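Side-chain contacts in ParB domain protein nuclease (Sulfolobus solfataricus, PDB 5K5D), which probably serves in archaeal DNA segregation, as a pNOB8-like partition protein with a ParB-N domain, and is also classed as a nuclease: residues B[202-205]-B[206-210]; B[191-194]-B[195-199]. The protein carries 4 engineered substitutions. One frame throughout, in Å; residues are numbered along the deposited sequence.

Two helices that follow each other directly in the chain illustrate how local side-chain contacts feed into helix packing. Interaction 2, between 191-194 and 195-199, comes first and lies within helix 189-201. Interaction 1, between 202-205 and 206-210, follows at the tight junction where T202, the first residue beyond one helix, caps the next, 203-210. The contacts stand in series; neither nests in nor crosses the other, and each joins adjacent helical turns without closing a loop. They meet where L206 CD1 packs 3.5 Å from R199 CG, while L205 and L206 also lean on L198. Both helices share helices 109-128 and 218-230 as neighbours; the second adds helix 242-250.

Interaction 1: B[202-205]-B[206-210]; sequences TPWL and LKYVT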
ATOM      1  N   THR B 202      -0.476 -14.829  -6.216  1.00 47.12           N
ATOM      2  CA  THR B 202       0.375 -14.375  -7.311  1.00 47.01           C
ATOM      3  C   THR B 202       1.024 -13.007  -7.043  1.00 43.24           C
ATOM      4  O   THR B 202       0.717 -12.019  -7.711  1.00 37.90           O
ATOM      5  CB  THR B 202      -0.427 -14.342  -8.628  1.00 52.15           C
ATOM      6  OG1 THR B 202       0.437 -13.998  -9.716  1.00 66.62           O
ATOM      7  CG2 THR B 202      -1.574 -13.340  -8.535  1.00 41.77           C
ATOM      8  N   PRO B 203       1.939 -12.955  -6.064  1.00 42.02           N
ATOM      9  CA  PRO B 203       2.634 -11.728  -5.653  1.00 42.48           C
ATOM     10  C   PRO B 203       3.352 -11.036  -6.813  1.00 46.65           C
ATOM     11  O   PRO B 203       3.310  -9.808  -6.923  1.00 46.14           O
ATOM     12  CB  PRO B 203       3.666 -12.237  -4.640  1.00 40.76           C
ATOM     13  CG  PRO B 203       3.114 -13.518  -4.140  1.00 37.70           C
ATOM     14  CD  PRO B 203       2.379 -14.127  -5.288  1.00 37.21           C
ATOM     15  N   TRP B 204       4.013 -11.826  -7.657  1.00 38.98           N
ATOM     16  CA  TRP B 204       4.742 -11.313  -8.809  1.00 38.43           C
ATOM     17  C   TRP B 204       3.810 -10.573  -9.756  1.00 39.55           C
ATOM     18  O   TRP B 204       4.237  -9.693 -10.508  1.00 41.51           O
ATOM     19  CB  TRP B 204       5.400 -12.465  -9.566  1.00 37.31           C
ATOM     20  CG  TRP B 204       4.400 -13.487 -10.024  1.00 39.43           C
ATOM     21  CD1 TRP B 204       3.928 -14.548  -9.308  1.00 37.51           C
ATOM     22  CD2 TRP B 204       3.734 -13.533 -11.290  1.00 35.68           C
ATOM     23  NE1 TRP B 204       3.016 -15.253 -10.053  1.00 38.26           N
ATOM     24  CE2 TRP B 204       2.877 -14.647 -11.276  1.00 38.70           C
ATOM     25  CE3 TRP B 204       3.787 -12.738 -12.440  1.00 34.87           C
ATOM     26  CZ2 TRP B 204       2.078 -14.993 -12.358  1.00 39.02           C
ATOM     27  CZ3 TRP B 204       2.991 -13.079 -13.513  1.00 41.92           C
ATOM     28  CH2 TRP B 204       2.149 -14.196 -13.467  1.00 40.17           C
ATOM     29  N   LEU B 205       2.537 -10.951  -9.729  1.00 33.10           N
ATOM     30  CA  LEU B 205       1.539 -10.335 -10.593  1.00 41.99           C
ATOM     31  C   LEU B 205       1.025  -9.035  -9.979  1.00 41.95           C
ATOM     32  O   LEU B 205       0.776  -8.057 -10.685  1.00 37.40           O
ATOM     33  CB  LEU B 205       0.386 -11.307 -10.848  1.00 42.46           C
ATOM     34  CG  LEU B 205      -0.618 -10.997 -11.960  1.00 41.48           C
ATOM     35  CD1 LEU B 205      -1.657  -9.992 -11.494  1.00 44.29           C
ATOM     36  CD2 LEU B 205       0.100 -10.516 -13.215  1.00 38.57           C
ATOM     37  N   LEU B 206       0.875  -9.024  -8.658  1.00 41.66           N
ATOM     38  CA  LEU B 206       0.418  -7.826  -7.961  1.00 42.16           C
ATOM     39  C   LEU B 206       1.431  -6.696  -8.123  1.00 37.52           C
ATOM     40  O   LEU B 206       1.056  -5.533  -8.271  1.00 34.01           O
ATOM     41  CB  LEU B 206       0.191  -8.115  -6.475  1.00 38.88           C
ATOM     42  CG  LEU B 206      -1.039  -7.486  -5.809  1.00 36.60           C
ATOM     43  CD1 LEU B 206      -0.851  -7.440  -4.303  1.00 29.95           C
ATOM     44  CD2 LEU B 206      -1.333  -6.092  -6.347  1.00 36.40           C
ATOM     45  N   LYS B 207       2.713  -7.051  -8.104  1.00 36.25           N
ATOM     46  CA  LYS B 207       3.794  -6.073  -8.226  1.00 44.51           C
ATOM     47  C   LYS B 207       3.642  -5.177  -9.455  1.00 48.45           C
ATOM     48  O   LYS B 207       4.121  -4.045  -9.458  1.00 49.52           O
ATOM     49  CB  LYS B 207       5.163  -6.766  -8.264  1.00 47.02           C
ATOM     50  CG  LYS B 207       5.707  -7.205  -6.909  1.00 53.41           C
ATOM     51  CD  LYS B 207       7.195  -7.538  -7.015  1.00 61.01           C
ATOM     52  CE  LYS B 207       7.771  -8.062  -5.707  1.00 66.87           C
ATOM     53  NZ  LYS B 207       7.250  -9.416  -5.375  1.00 73.45           N
ATOM     54  N   TYR B 208       2.991  -5.689 -10.498  1.00 42.89           N
ATOM     55  CA  TYR B 208       2.763  -4.912 -11.714  1.00 42.21           C
ATOM     56  C   TYR B 208       1.775  -3.781 -11.457  1.00 39.22           C
ATOM     57  O   TYR B 208       1.894  -2.695 -12.024  1.00 43.33           O
ATOM     58  CB  TYR B 208       2.259  -5.806 -12.851  1.00 41.85           C
ATOM     59  CG  TYR B 208       3.335  -6.631 -13.528  1.00 30.25           C
ATOM     60  CD1 TYR B 208       3.404  -8.005 -13.347  1.00 28.39           C
ATOM     61  CD2 TYR B 208       4.279  -6.032 -14.351  1.00 28.95           C
ATOM     62  CE1 TYR B 208       4.382  -8.759 -13.966  1.00 24.37           C
ATOM     63  CE2 TYR B 208       5.264  -6.778 -14.973  1.00 28.55           C
ATOM     64  CZ  TYR B 208       5.307  -8.140 -14.780  1.00 28.84           C
ATOM     65  OH  TYR B 208       6.284  -8.885 -15.399  1.00 33.86           O
ATOM     66  N   VAL B 209       0.797  -4.049 -10.599  1.00 36.63           N
ATOM     67  CA  VAL B 209      -0.178  -3.042 -10.194  1.00 39.59           C
ATOM     68  C   VAL B 209       0.446  -2.051  -9.220  1.00 37.56           C
ATOM     69  O   VAL B 209       0.049  -0.888  -9.148  1.00 30.59           O
ATOM     70  CB  VAL B 209      -1.385  -3.685  -9.489  1.00 33.72           C
ATOM     71  CG1 VAL B 209      -2.353  -2.612  -9.019  1.00 29.45           C
ATOM     72  CG2 VAL B 209      -2.078  -4.678 -10.405  1.00 37.23           C
ATOM     73  N   THR B 210       1.426  -2.533  -8.466  1.00 37.23           N
ATOM     74  CA  THR B 210       2.056  -1.755  -7.411  1.00 41.86           C
ATOM     75  C   THR B 210       3.220  -0.935  -7.948  1.00 45.18           C
ATOM     76  O   THR B 210       3.467   0.180  -7.494  1.00 49.91           O
ATOM     77  CB  THR B 210       2.557  -2.676  -6.287  1.00 43.64           C
ATOM     78  OG1 THR B 210       1.435  -3.139  -5.529  1.00 42.24           O
ATOM     79  CG2 THR B 210       3.510  -1.934  -5.367  1.00 59.64           C
TER
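Three backbone bonds join residues T202, P203 and L205 to the turn that follows. L206 N reaches T202 O over 3.1 Å, with the donor in the carbonyl plane, and K207 N binds P203 O at the same length. The bond from Y208 N to L205 O, 3.2 Å, spans only three residues, and its donor stands well above the carbonyl plane. T202 O is gripped twice, since L205 N donates to it as well.

Around this frame the side chains lie against carbonyl oxygens. The aliphatic stem of K207 runs past P203 O, with CG 3.5 Å from that oxygen. Y208 has its CG beside the backbone N and opposite the carbonyl carbon (chi1 -78°), which brings the ring back alongside the preceding turn; CD1 then lies 3.4 Å from W204 O, while L205 O sits at the ring edge, in its plane. Y208 OH is hydrogen-bonded to D246 of helix 242-250.

Apolar packing completes the contact. L205 crosses Y208 at about a right angle, CD2 meeting CD1 of the tyrosine at 4.2 Å. W204 presents CE3 to CE1 of Y208 at 4.3 Å, the tyrosine atom lying at the indole edge near its plane, and L205 CB covers one indole face off centre. Beyond the helix, W204 and Y208 both rest on I249, whereas L206 and V209 face helix 109-128.

As a worked example, this is the opening of an alpha helix: T202 takes the N-cap position, its carbonyl collects the first bonds, and P203, whose lack of an N-H costs nothing in the first turn, starts the helix immediately after helix 189-201 has ended.

Interaction 2: B[191-194]-B[195-199]; sequences DKRK and MAILR
Within helix 189-201, R193 and I197 are an i, i+4 pair on one side of the helix, lying side by side and pointing the same way. CD1 of I197 sits over one face of the guanidinium, off centre toward its rim and 4.0 Å from R193 CZ. The arginine gets there by sending CG opposite its own backbone N (chi1 -172°) and staying extended as far as NE. I197 turns CG1 beside the backbone N (chi1 -65°), which places that carbon 3.1 Å from R193 O.

Four backbone bonds hold these turns in the regular alpha-helical i+4 pattern, with each of residues 191 to 194 giving its carbonyl. M195 N to D191 O measures 2.9 Å, A196 N to K192 O 3.0 Å, and I197 N to R193 O also 3.0 Å. The last, L198 N to K194 O, repeats the spacing, and L198 CG closes to 3.1 Å from the same oxygen. On another side A196 CB abuts K192 O at 3.2 Å.

Several other side chains reach neighbouring helices. M195, a selenomethionine, bends toward L113 and F116 of helix 109-128, while L198 faces helix 218-230. Charged ends are paired outside this stretch: D191 with K109, K192 with D181 and K194 with D219, all in salt bridges.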
ATOM      1  N   ASP B 191     -12.631  -5.249  -4.982  1.00 54.22           N
ATOM      2  CA  ASP B 191     -11.251  -4.796  -5.107  1.00 54.36           C
ATOM      3  C   ASP B 191     -10.369  -5.326  -3.971  1.00 50.03           C
ATOM      4  O   ASP B 191      -9.215  -5.682  -4.194  1.00 47.74           O
ATOM      5  CB  ASP B 191     -11.183  -3.268  -5.163  1.00 61.08           C
ATOM      6  CG  ASP B 191     -11.204  -2.734  -6.585  1.00 67.10           C
ATOM      7  OD1 ASP B 191     -10.835  -1.557  -6.783  1.00 68.52           O
ATOM      8  OD2 ASP B 191     -11.578  -3.494  -7.506  1.00 65.43           O
ATOM      9  N   LYS B 192     -10.910  -5.374  -2.758  1.00 44.43           N
ATOM     10  CA  LYS B 192     -10.157  -5.899  -1.622  1.00 48.28           C
ATOM     11  C   LYS B 192      -9.969  -7.401  -1.756  1.00 48.69           C
ATOM     12  O   LYS B 192      -8.967  -7.957  -1.305  1.00 48.59           O
ATOM     13  CB  LYS B 192     -10.863  -5.600  -0.300  1.00 46.73           C
ATOM     14  CG  LYS B 192     -10.900  -4.134   0.085  1.00 45.40           C
ATOM     15  CD  LYS B 192     -11.564  -3.954   1.436  1.00 45.13           C
ATOM     16  CE  LYS B 192     -11.793  -2.494   1.744  1.00 44.59           C
ATOM     17  NZ  LYS B 192     -12.805  -1.905   0.826  1.00 49.49           N
ATOM     18  N   ARG B 193     -10.940  -8.059  -2.376  1.00 46.75           N
ATOM     19  CA  ARG B 193     -10.896  -9.505  -2.508  1.00 55.45           C
ATOM     20  C   ARG B 193      -9.979  -9.888  -3.659  1.00 56.65           C
ATOM     21  O   ARG B 193      -9.207 -10.842  -3.559  1.00 57.23           O
ATOM     22  CB  ARG B 193     -12.300 -10.067  -2.718  1.00 65.16           C
ATOM     23  CG  ARG B 193     -12.354 -11.577  -2.672  1.00 76.66           C
ATOM     24  CD  ARG B 193     -13.778 -12.083  -2.763  1.00 84.02           C
ATOM     25  NE  ARG B 193     -13.808 -13.528  -2.951  1.00 87.13           N
ATOM     26  CZ  ARG B 193     -13.754 -14.121  -4.138  1.00 87.84           C
ATOM     27  NH1 ARG B 193     -13.671 -13.389  -5.242  1.00 86.40           N
ATOM     28  NH2 ARG B 193     -13.782 -15.443  -4.222  1.00 88.26           N
ATOM     29  N   LYS B 194     -10.073  -9.129  -4.749  1.00 51.89           N
ATOM     30  CA  LYS B 194      -9.189  -9.305  -5.893  1.00 47.65           C
ATOM     31  C   LYS B 194      -7.747  -9.099  -5.467  1.00 41.51           C
ATOM     32  O   LYS B 194      -6.871  -9.895  -5.801  1.00 38.39           O
ATOM     33  CB  LYS B 194      -9.532  -8.306  -7.001  1.00 46.58           C
ATOM     34  CG  LYS B 194     -10.753  -8.663  -7.818  1.00 47.03           C
ATOM     35  CD  LYS B 194     -11.114  -7.526  -8.757  1.00 52.17           C
ATOM     36  CE  LYS B 194     -12.329  -7.866  -9.609  1.00 50.20           C
ATOM     37  NZ  LYS B 194     -12.835  -6.673 -10.346  1.00 43.20           N
HETATM   38  N   MSE B 195      -7.505  -8.020  -4.732  1.00 42.36           N
HETATM   39  CA  MSE B 195      -6.155  -7.697  -4.297  1.00 38.90           C
HETATM   40  C   MSE B 195      -5.625  -8.768  -3.357  1.00 39.13           C
HETATM   41  O   MSE B 195      -4.469  -9.177  -3.463  1.00 39.10           O
HETATM   42  CB  MSE B 195      -6.107  -6.324  -3.627  1.00 43.46           C
HETATM   43  CG  MSE B 195      -4.704  -5.736  -3.574  1.00 58.65           C
HETATM   44 SE   MSE B 195      -3.922  -5.670  -1.789  1.00 99.02          SE
HETATM   45  CE  MSE B 195      -4.825  -4.076  -1.142  1.00 38.12           C
ATOM     46  N   ALA B 196      -6.480  -9.229  -2.447  1.00 30.02           N
ATOM     47  CA  ALA B 196      -6.088 -10.234  -1.466  1.00 31.49           C
ATOM     48  C   ALA B 196      -5.696 -11.549  -2.133  1.00 40.29           C
ATOM     49  O   ALA B 196      -4.682 -12.157  -1.781  1.00 44.00           O
ATOM     50  CB  ALA B 196      -7.200 -10.456  -0.453  1.00 31.58           C
ATOM     51  N   ILE B 197      -6.500 -11.983  -3.101  1.00 41.47           N
ATOM     52  CA  ILE B 197      -6.214 -13.212  -3.837  1.00 38.96           C
ATOM     53  C   ILE B 197      -4.914 -13.105  -4.632  1.00 37.00           C
ATOM     54  O   ILE B 197      -4.111 -14.035  -4.656  1.00 41.59           O
ATOM     55  CB  ILE B 197      -7.364 -13.582  -4.785  1.00 36.44           C
ATOM     56  CG1 ILE B 197      -8.619 -13.905  -3.973  1.00 36.26           C
ATOM     57  CG2 ILE B 197      -6.974 -14.764  -5.661  1.00 31.50           C
ATOM     58  CD1 ILE B 197      -9.799 -14.329  -4.811  1.00 43.65           C
ATOM     59  N   LEU B 198      -4.706 -11.967  -5.283  1.00 32.12           N
ATOM     60  CA  LEU B 198      -3.484 -11.761  -6.039  1.00 33.48           C
ATOM     61  C   LEU B 198      -2.291 -11.686  -5.095  1.00 33.73           C
ATOM     62  O   LEU B 198      -1.235 -12.245  -5.374  1.00 32.80           O
ATOM     63  CB  LEU B 198      -3.563 -10.482  -6.880  1.00 33.62           C
ATOM     64  CG  LEU B 198      -4.661 -10.387  -7.940  1.00 30.86           C
ATOM     65  CD1 LEU B 198      -4.515  -9.103  -8.737  1.00 28.08           C
ATOM     66  CD2 LEU B 198      -4.643 -11.595  -8.860  1.00 33.92           C
ATOM     67  N   ARG B 199      -2.469 -11.000  -3.973  1.00 36.03           N
ATOM     68  CA  ARG B 199      -1.369 -10.776  -3.046  1.00 39.01           C
ATOM     69  C   ARG B 199      -0.820 -12.091  -2.508  1.00 40.56           C
ATOM     70  O   ARG B 199       0.386 -12.226  -2.285  1.00 40.99           O
ATOM     71  CB  ARG B 199      -1.816  -9.875  -1.895  1.00 36.99           C
ATOM     72  CG  ARG B 199      -0.680  -9.119  -1.233  1.00 37.51           C
ATOM     73  CD  ARG B 199      -0.045  -9.935  -0.134  1.00 37.78           C
ATOM     74  NE  ARG B 199       1.223  -9.359   0.296  1.00 40.11           N
ATOM     75  CZ  ARG B 199       2.412  -9.813  -0.080  1.00 36.28           C
ATOM     76  NH1 ARG B 199       2.495 -10.861  -0.892  1.00 33.39           N
ATOM     77  NH2 ARG B 199       3.518  -9.227   0.361  1.00 31.70           N
TER